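Local coordinates for protein yciO (Escherichia coli, PDB 1K7J) that is of unknown function but belongs to the SUA5 family and probably binds double-stranded RNA, at residues P12-R15 and L16-Q19. Numbering follows the deposited sequence.
Sequences PQQR and LINQ
Gln13 O takes the N-H of Ile17 across the first turn of helix 14-25, at the edge of the YrdC-like fold, with Gln13 in the N-cap position. Ile17 N donates at 3.1 Å from Gln13 O, while Leu16 N adds a weak second bond to the same oxygen. The next two rungs follow the i to i+4 pattern, Asn18 N to Gln14 O and Gln19 N to Arg15 O. The tightly packed side faces helix 127-136 and the loop at Ile7. Ile17 is buried there, its CG1 resting 4.0 Å from Pro12 CB, and both side chains reach helix 127-136, Pro12 at Pro127 and Ile128, Ile17 at Ala131 and Leu132. Ile7 touches both of them as well as Leu16 and Gln13, whose OE1 accepts from His8 N and so ties the start of the helix to the preceding loop. The outer side is looser and polar. Arg15 runs beside Leu16, its chain bending at chi3 (64°) to bring the guanidinium over the leucine, whose CD2 lies against one face, nearer its border than its middle, 3.9 Å from Arg15 CZ. With an alanine at Leu16 the CD2 methyl is gone, which would probably weaken the contact with Ile7 and leave the guanidinium without its apolar support on that face and freer to turn. Gln19 lies alongside the same arginine, its NE2 3.6 Å from Arg15 CG, with amide and guanidinium planes steeply inclined. One turn is also bridged by side chains: Gln14, bent at chi2 (62°), curls its amide back toward Asn18. Its NE2 reaches Asn18 OD1 at 3.0 Å in a nearly straight bond, the oxygen in the plane of the Gln14 amide but the nitrogen 44° out of the asparagine carbonyl plane.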
loop_
_atom_site.group_PDB
_atom_site.type_symbol
_atom_site.label_atom_id
_atom_site.label_comp_id
_atom_site.label_asym_id
_atom_site.label_seq_id
_atom_site.Cartn_x
_atom_site.Cartn_y
_atom_site.Cartn_z
ATOM N N PRO A 12 6.234 -17.544 -2.144
ATOM C CA PRO A 12 4.952 -17.490 -2.855
ATOM C C PRO A 12 4.872 -18.259 -4.169
ATOM O O PRO A 12 5.752 -18.151 -5.026
ATOM C CB PRO A 12 4.717 -15.988 -3.032
ATOM C CG PRO A 12 6.105 -15.423 -3.066
ATOM C CD PRO A 12 6.811 -16.197 -1.988
ATOM N N GLN A 13 3.804 -19.038 -4.314
ATOM C CA GLN A 13 3.590 -19.823 -5.523
ATOM C C GLN A 13 3.311 -18.856 -6.668
ATOM O O GLN A 13 2.352 -18.086 -6.622
ATOM C CB GLN A 13 2.405 -20.783 -5.344
ATOM C CG GLN A 13 2.576 -21.789 -4.205
ATOM C CD GLN A 13 1.924 -21.341 -2.909
ATOM O OE1 GLN A 13 2.056 -20.190 -2.496
ATOM N NE2 GLN A 13 1.222 -22.263 -2.251
ATOM N N GLN A 14 4.149 -18.900 -7.697
ATOM C CA GLN A 14 3.996 -17.999 -8.834
ATOM C C GLN A 14 2.633 -18.106 -9.514
ATOM O O GLN A 14 2.089 -17.108 -9.988
ATOM C CB GLN A 14 5.101 -18.253 -9.858
ATOM C CG GLN A 14 5.282 -17.118 -10.848
ATOM C CD GLN A 14 5.695 -15.829 -10.170
ATOM O OE1 GLN A 14 6.656 -15.802 -9.398
ATOM N NE2 GLN A 14 4.976 -14.748 -10.457
ATOM N N ARG A 15 2.081 -19.313 -9.568
ATOM C CA ARG A 15 0.783 -19.519 -10.202
ATOM C C ARG A 15 -0.314 -18.681 -9.546
ATOM O O ARG A 15 -1.140 -18.078 -10.234
ATOM C CB ARG A 15 0.399 -20.999 -10.142
ATOM C CG ARG A 15 -0.971 -21.316 -10.713
ATOM C CD ARG A 15 -1.292 -22.793 -10.554
ATOM N NE ARG A 15 -1.396 -23.182 -9.149
ATOM C CZ ARG A 15 -2.543 -23.339 -8.496
ATOM N NH1 ARG A 15 -3.698 -23.145 -9.120
ATOM N NH2 ARG A 15 -2.534 -23.689 -7.214
ATOM N N LEU A 16 -0.320 -18.645 -8.216
ATOM C CA LEU A 16 -1.336 -17.885 -7.493
ATOM C C LEU A 16 -1.055 -16.386 -7.554
ATOM O O LEU A 16 -1.981 -15.576 -7.610
ATOM C CB LEU A 16 -1.427 -18.371 -6.043
ATOM C CG LEU A 16 -1.887 -19.831 -5.926
ATOM C CD1 LEU A 16 -1.972 -20.242 -4.465
ATOM C CD2 LEU A 16 -3.242 -19.993 -6.608
ATOM N N ILE A 17 0.223 -16.017 -7.547
ATOM C CA ILE A 17 0.594 -14.611 -7.654
ATOM C C ILE A 17 0.103 -14.110 -9.013
ATOM O O ILE A 17 -0.496 -13.039 -9.114
ATOM C CB ILE A 17 2.129 -14.425 -7.574
ATOM C CG1 ILE A 17 2.615 -14.695 -6.149
ATOM C CG2 ILE A 17 2.519 -13.018 -8.021
ATOM C CD1 ILE A 17 2.103 -13.693 -5.115
ATOM N N ASN A 18 0.346 -14.897 -10.058
ATOM C CA ASN A 18 -0.080 -14.509 -11.399
ATOM C C ASN A 18 -1.596 -14.373 -11.493
ATOM O O ASN A 18 -2.103 -13.416 -12.079
ATOM C CB ASN A 18 0.433 -15.509 -12.442
ATOM C CG ASN A 18 1.932 -15.399 -12.667
ATOM O OD1 ASN A 18 2.565 -14.433 -12.237
ATOM N ND2 ASN A 18 2.505 -16.381 -13.357
ATOM N N GLN A 19 -2.324 -15.321 -10.911
ATOM C CA GLN A 19 -3.780 -15.247 -10.941
ATOM C C GLN A 19 -4.269 -14.000 -10.204
ATOM O O GLN A 19 -5.221 -13.348 -10.633
ATOM C CB GLN A 19 -4.398 -16.501 -10.320
ATOM C CG GLN A 19 -4.355 -17.712 -11.234
ATOM C CD GLN A 19 -5.004 -18.932 -10.613
ATOM O OE1 GLN A 19 -6.101 -18.851 -10.060
ATOM N NE2 GLN A 19 -4.335 -20.077 -10.713
#